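Local atomic coordinates of L-arabinose ABC transporter, periplasmic L-arabinose-binding protein (Burkholderia thailandensis, PDB entry 4KZK), a protein that binds beta-D-galactose and probably L-arabinose in the periplasm, presumably delivering its sugar to an ABC transporter for uptake. Residues Thr298-Asn301 with Met302-Ile306; Glu328-Ala331 with Arg332-Gly336. All coordinates share one frame; numbering follows the deposited sequence.

In the fold
Following the chain from its N terminus, helix 291-308 comes first and carries interaction 1; strand 315-324 follows, and helix 328-334 with interaction 2 comes near the C terminus. Each contact joins adjoining segments, so each closes nothing larger than successive helical turns, and the two stand in series without nesting or crossing. The centres of interactions 1 and 2 are about 26 Å apart, and the nearest atoms of interactions 1 and 2 about 14 Å. Helix 291-308 packs on strands 38-43 and 118-122 and on helix 49-65, whereas helix 328-334 packs on strands 283-288 and 315-324 and on helix 269-276.

Interaction 1 of 2, residues Thr298-Asn301 with Met302-Ile306; sequences TSVN and MYDWI
Val300 and Asp304 sit one turn apart on the alpha-helix 291-308, part of the alpha/beta fold of this periplasmic binding protein, and their side chains run side by side in the same direction. Asp304 can be traced outward from CB, which lies 3.5 Å from Val300 O, the same oxygen that accepts the backbone N-H of Asp304 in a nearly straight bond (N to O 2.8 Å, 170° at the hydrogen). CG lies 3.4 Å from Val300 O, because chi1 of -73° places it beside its own backbone N and anti to the carbonyl carbon. Beyond it the carboxylate divides: OD2 comes nearer both to Val300 O and to the valine methyl CG1 (Asp304 OD2 to Val300 CG1 3.8 Å) than OD1, which lies 3.9 Å from Val300 O. That methyl is anti to the Val300 backbone N (chi1 169°), which brings it alongside the acid. Outside the segments, Lys65 and Arg310 form long, weak ion pairs with OD1 and OD2 respectively, probably favouring the charged carboxylate.

The neighbouring turns repeat the i to i+4 ladder, Met302 N to Thr298 O, Tyr303 N to Ser299 O and Trp305 N to Asn301 O, the last more bent. Thr298 OG1 and Ser299 OG turn back to His294 O and Gly295 O, so these buried hydroxyls are satisfied within the helix itself. Met302 packs on Ile39 and Met120, Ser299 on helix 49-65, and the Trp305 ring takes a cation-pi contact from Lys118. Trp305 CB rests 3.3 Å from Asn301 O, the oxygen its own N-H donates to.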
ATOM      1  N   THR A 298      -1.184  14.669   6.928  1.00 16.71           N
ATOM      2  CA  THR A 298       0.262  14.735   7.001  1.00 16.50           C
ATOM      3  C   THR A 298       0.729  16.137   6.610  1.00 17.07           C
ATOM      4  O   THR A 298       1.593  16.717   7.280  1.00 17.33           O
ATOM      5  CB  THR A 298       0.922  13.724   6.058  1.00 15.35           C
ATOM      6  OG1 THR A 298       0.383  13.896   4.738  1.00 15.13           O
ATOM      7  CG2 THR A 298       0.710  12.292   6.570  1.00 14.85           C
ATOM      8  N   SER A 299       0.164  16.686   5.537  1.00 17.11           N
ATOM      9  CA  SER A 299       0.593  17.992   5.040  1.00 17.77           C
ATOM     10  C   SER A 299       0.281  19.088   6.063  1.00 18.99           C
ATOM     11  O   SER A 299       1.075  20.015   6.255  1.00 19.77           O
ATOM     12  CB  SER A 299      -0.060  18.309   3.686  1.00 17.62           C
ATOM     13  OG  SER A 299       0.357  17.421   2.655  1.00 17.01           O
ATOM     14  N   VAL A 300      -0.863  18.976   6.732  1.00 19.37           N
ATOM     15  CA  VAL A 300      -1.196  19.934   7.799  1.00 20.69           C
ATOM     16  C   VAL A 300      -0.262  19.788   9.004  1.00 21.20           C
ATOM     17  O   VAL A 300       0.195  20.804   9.564  1.00 22.32           O
ATOM     18  CB  VAL A 300      -2.682  19.827   8.214  1.00 21.04           C
ATOM     19  CG1 VAL A 300      -2.964  20.620   9.487  1.00 22.32           C
ATOM     20  CG2 VAL A 300      -3.559  20.320   7.072  1.00 20.96           C
ATOM     21  N   ASN A 301       0.027  18.551   9.399  1.00 20.82           N
ATOM     22  CA  ASN A 301       0.967  18.301  10.478  1.00 21.01           C
ATOM     23  C   ASN A 301       2.318  18.930  10.155  1.00 20.88           C
ATOM     24  O   ASN A 301       2.898  19.612  11.005  1.00 21.39           O
ATOM     25  CB  ASN A 301       1.114  16.799  10.754  1.00 20.64           C
ATOM     26  CG  ASN A 301      -0.108  16.200  11.433  1.00 20.95           C
ATOM     27  OD1 ASN A 301      -0.913  16.902  12.055  1.00 22.33           O
ATOM     28  ND2 ASN A 301      -0.237  14.887  11.341  1.00 20.22           N
ATOM     29  N   MET A 302       2.793  18.743   8.924  1.00 19.81           N
ATOM     30  CA  MET A 302       4.024  19.396   8.463  1.00 19.81           C
ATOM     31  C   MET A 302       3.916  20.930   8.483  1.00 21.46           C
ATOM     32  O   MET A 302       4.801  21.605   8.990  1.00 21.56           O
ATOM     33  CB  MET A 302       4.413  18.907   7.053  1.00 18.39           C
ATOM     34  CG  MET A 302       5.650  19.594   6.480  1.00 18.33           C
ATOM     35  SD  MET A 302       7.113  19.350   7.504  1.00 17.83           S
ATOM     36  CE  MET A 302       7.509  17.634   7.197  1.00 17.05           C
ATOM     37  N   TYR A 303       2.852  21.476   7.906  1.00 22.59           N
ATOM     38  CA  TYR A 303       2.617  22.921   7.899  1.00 24.50           C
ATOM     39  C   TYR A 303       2.709  23.516   9.306  1.00 25.70           C
ATOM     40  O   TYR A 303       3.427  24.497   9.549  1.00 26.81           O
ATOM     41  CB  TYR A 303       1.251  23.230   7.287  1.00 24.90           C
ATOM     42  CG  TYR A 303       0.967  24.717   7.240  1.00 26.48           C
ATOM     43  CD1 TYR A 303       1.476  25.511   6.219  1.00 26.83           C
ATOM     44  CD2 TYR A 303       0.210  25.319   8.222  1.00 27.84           C
ATOM     45  CE1 TYR A 303       1.229  26.877   6.182  1.00 28.45           C
ATOM     46  CE2 TYR A 303      -0.038  26.685   8.198  1.00 29.45           C
ATOM     47  CZ  TYR A 303       0.467  27.453   7.166  1.00 29.71           C
ATOM     48  OH  TYR A 303       0.224  28.812   7.142  1.00 31.78           O
ATOM     49  N   ASP A 304       1.982  22.914  10.238  1.00 26.08           N
ATOM     50  CA  ASP A 304       1.945  23.396  11.620  1.00 27.30           C
ATOM     51  C   ASP A 304       3.305  23.222  12.307  1.00 27.02           C
ATOM     52  O   ASP A 304       3.672  24.014  13.172  1.00 28.02           O
ATOM     53  CB  ASP A 304       0.873  22.657  12.416  1.00 27.94           C
ATOM     54  CG  ASP A 304      -0.543  23.083  12.044  1.00 29.02           C
ATOM     55  OD1 ASP A 304      -0.719  24.102  11.336  1.00 30.19           O
ATOM     56  OD2 ASP A 304      -1.486  22.394  12.475  1.00 29.77           O
ATOM     57  N   TRP A 305       4.043  22.184  11.930  1.00 25.12           N
ATOM     58  CA  TRP A 305       5.395  21.959  12.453  1.00 24.82           C
ATOM     59  C   TRP A 305       6.336  23.085  12.009  1.00 25.41           C
ATOM     60  O   TRP A 305       7.108  23.634  12.817  1.00 26.25           O
ATOM     61  CB  TRP A 305       5.914  20.603  11.970  1.00 23.24           C
ATOM     62  CG  TRP A 305       7.156  20.072  12.614  1.00 22.95           C
ATOM     63  CD1 TRP A 305       7.798  20.542  13.730  1.00 24.08           C
ATOM     64  CD2 TRP A 305       7.894  18.924  12.189  1.00 21.76           C
ATOM     65  NE1 TRP A 305       8.898  19.761  14.002  1.00 23.75           N
ATOM     66  CE2 TRP A 305       8.977  18.761  13.067  1.00 22.28           C
ATOM     67  CE3 TRP A 305       7.754  18.028  11.128  1.00 20.45           C
ATOM     68  CZ2 TRP A 305       9.909  17.727  12.921  1.00 21.61           C
ATOM     69  CZ3 TRP A 305       8.677  17.012  10.981  1.00 19.88           C
ATOM     70  CH2 TRP A 305       9.738  16.864  11.874  1.00 20.48           C
ATOM     71  N   ILE A 306       6.253  23.438  10.727  1.00 24.98           N
ATOM     72  CA  ILE A 306       7.048  24.534  10.161  1.00 25.59           C
ATOM     73  C   ILE A 306       6.685  25.883  10.766  1.00 27.35           C
ATOM     74  O   ILE A 306       7.571  26.647  11.184  1.00 28.36           O
ATOM     75  CB  ILE A 306       6.873  24.622   8.626  1.00 24.82           C
ATOM     76  CG1 ILE A 306       7.512  23.392   7.960  1.00 23.48           C
ATOM     77  CG2 ILE A 306       7.511  25.885   8.066  1.00 25.61           C
ATOM     78  CD1 ILE A 306       7.030  23.121   6.550  1.00 22.78           C
TER

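Interaction 2 of 2, residues Glu328-Ala331 with Arg332-Gly336; sequences EKTA and RAQLG
Backbone hydrogen bonds tie Glu328-Ala331 to the turn that follows. Arg332 N donates to Glu328 O and Ala333 N to Lys329 O, both at 3.0 Å, and Gln334 N reaches Thr330 O. The ladder then gives way: Leu335 N to Ala331 O is stretched to 3.4 Å and weak.

Among charged groups, the only salt bridge here joins neighbours. Lys329 NZ meets Glu328 OE2 at 2.8 Å from above the carboxylate plane. Arg332 passes obliquely by the same acid without pairing with it, the guanidinium turned 54° from the carboxylate and Arg332 NE 4.9 Å from Glu328 OE1; the opposite charges may still attract. Arg332 NH1 instead donates to Gly267 O, and the aliphatic part of the chain packs on Leu272 and Leu288.

The remaining contacts are van der Waals. CB of Arg332 lies against Glu328 O, and chi1 of -74°, with CG beside the backbone N, brings CG to the same oxygen. On the exposed flank, Thr330 and Gln334 run side by side: the glutamine chain is extended beyond CG, and its NE2 comes 3.3 Å from the threonine methyl CG2. The Ala331 side chain touches Leu288 of strand 283-288 and Ile323 of strand 315-324, and Leu335 also touches Leu288.

At the C-terminal end Leu335 N also binds Arg332 O, and Gly336 N bonds back to Ala333 O at 2.9 Å. Gly336 leaves helical geometry with a positive phi of 74°, terminating the helix in a Schellman motif.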
ATOM      1  N   GLU A 328     -18.629  -0.303  -2.974  1.00 10.35           N
ATOM      2  CA  GLU A 328     -17.486   0.601  -3.171  1.00 10.54           C
ATOM      3  C   GLU A 328     -17.879   2.069  -3.355  1.00 10.62           C
ATOM      4  O   GLU A 328     -17.229   2.974  -2.804  1.00 10.21           O
ATOM      5  CB  GLU A 328     -16.594   0.139  -4.330  1.00 10.95           C
ATOM      6  CG  GLU A 328     -17.269  -0.065  -5.661  1.00 11.72           C
ATOM      7  CD  GLU A 328     -17.072   1.065  -6.641  1.00 12.53           C
ATOM      8  OE1 GLU A 328     -16.491   2.103  -6.263  1.00 13.08           O
ATOM      9  OE2 GLU A 328     -17.521   0.895  -7.818  1.00 14.17           O
ATOM     10  N   LYS A 329     -18.946   2.332  -4.103  1.00 10.89           N
ATOM     11  CA  LYS A 329     -19.313   3.733  -4.358  1.00 11.45           C
ATOM     12  C   LYS A 329     -19.773   4.443  -3.084  1.00 11.14           C
ATOM     13  O   LYS A 329     -19.366   5.572  -2.801  1.00 11.14           O
ATOM     14  CB  LYS A 329     -20.371   3.813  -5.448  1.00 12.62           C
ATOM     15  CG  LYS A 329     -19.856   3.287  -6.768  1.00 13.56           C
ATOM     16  CD  LYS A 329     -20.810   3.606  -7.910  1.00 15.04           C
ATOM     17  CE  LYS A 329     -20.176   3.189  -9.236  1.00 16.18           C
ATOM     18  NZ  LYS A 329     -19.777   1.745  -9.299  1.00 16.68           N
ATOM     19  N   THR A 330     -20.625   3.773  -2.327  1.00 10.83           N
ATOM     20  CA  THR A 330     -21.102   4.303  -1.067  1.00 10.88           C
ATOM     21  C   THR A 330     -20.001   4.485  -0.045  1.00 10.56           C
ATOM     22  O   THR A 330     -19.930   5.510   0.623  1.00 10.69           O
ATOM     23  CB  THR A 330     -22.217   3.391  -0.532  1.00 11.04           C
ATOM     24  OG1 THR A 330     -23.357   3.550  -1.385  1.00 11.24           O
ATOM     25  CG2 THR A 330     -22.623   3.757   0.865  1.00 11.49           C
ATOM     26  N   ALA A 331     -19.162   3.469   0.097  1.00 10.13           N
ATOM     27  CA  ALA A 331     -18.077   3.505   1.092  1.00 10.01           C
ATOM     28  C   ALA A 331     -17.114   4.644   0.820  1.00 10.01           C
ATOM     29  O   ALA A 331     -16.698   5.362   1.743  1.00 10.13           O
ATOM     30  CB  ALA A 331     -17.311   2.201   1.140  1.00  9.82           C
ATOM     31  N   ARG A 332     -16.742   4.800  -0.446  1.00  9.89           N
ATOM     32  CA  ARG A 332     -15.846   5.857  -0.817  1.00 10.12           C
ATOM     33  C   ARG A 332     -16.496   7.216  -0.602  1.00 10.49           C
ATOM     34  O   ARG A 332     -15.867   8.101  -0.035  1.00 10.67           O
ATOM     35  CB  ARG A 332     -15.366   5.664  -2.256  1.00 10.25           C
ATOM     36  CG  ARG A 332     -14.352   4.527  -2.390  1.00 10.24           C
ATOM     37  CD  ARG A 332     -13.935   4.261  -3.838  1.00 10.56           C
ATOM     38  NE  ARG A 332     -13.505   5.502  -4.459  1.00 11.25           N
ATOM     39  CZ  ARG A 332     -12.269   5.990  -4.408  1.00 11.45           C
ATOM     40  NH1 ARG A 332     -11.270   5.292  -3.862  1.00 11.37           N
ATOM     41  NH2 ARG A 332     -12.017   7.176  -4.932  1.00 12.00           N
ATOM     42  N   ALA A 333     -17.770   7.384  -0.990  1.00 10.65           N
ATOM     43  CA  ALA A 333     -18.468   8.672  -0.805  1.00 11.26           C
ATOM     44  C   ALA A 333     -18.606   9.052   0.670  1.00 11.63           C
ATOM     45  O   ALA A 333     -18.552  10.227   1.033  1.00 12.05           O
ATOM     46  CB  ALA A 333     -19.828   8.642  -1.484  1.00 11.60           C
ATOM     47  N   GLN A 334     -18.793   8.058   1.538  1.00 11.57           N
ATOM     48  CA  GLN A 334     -18.937   8.352   2.963  1.00 12.27           C
ATOM     49  C   GLN A 334     -17.619   8.780   3.608  1.00 12.74           C
ATOM     50  O   GLN A 334     -17.645   9.327   4.699  1.00 12.96           O
ATOM     51  CB  GLN A 334     -19.580   7.163   3.684  1.00 12.24           C
ATOM     52  CG  GLN A 334     -21.066   7.061   3.314  1.00 12.53           C
ATOM     53  CD  GLN A 334     -21.810   5.851   3.872  1.00 12.57           C
ATOM     54  OE1 GLN A 334     -21.280   5.071   4.653  1.00 12.69           O
ATOM     55  NE2 GLN A 334     -23.059   5.703   3.454  1.00 12.83           N
ATOM     56  N   LEU A 335     -16.498   8.578   2.913  1.00 12.99           N
ATOM     57  CA  LEU A 335     -15.199   9.180   3.300  1.00 14.09           C
ATOM     58  C   LEU A 335     -14.882  10.468   2.531  1.00 14.53           C
ATOM     59  O   LEU A 335     -13.837  11.101   2.764  1.00 14.75           O
ATOM     60  CB  LEU A 335     -14.056   8.196   3.066  1.00 14.46           C
ATOM     61  CG  LEU A 335     -13.999   6.907   3.859  1.00 15.37           C
ATOM     62  CD1 LEU A 335     -12.781   6.094   3.468  1.00 15.55           C
ATOM     63  CD2 LEU A 335     -14.036   7.229   5.333  1.00 16.15           C
ATOM     64  N   GLY A 336     -15.741  10.846   1.593  1.00 14.73           N
ATOM     65  CA  GLY A 336     -15.510  12.037   0.782  1.00 15.59           C
ATOM     66  C   GLY A 336     -14.424  11.839  -0.249  1.00 15.84           C
ATOM     67  O   GLY A 336     -13.770  12.793  -0.626  1.00 16.17           O
TER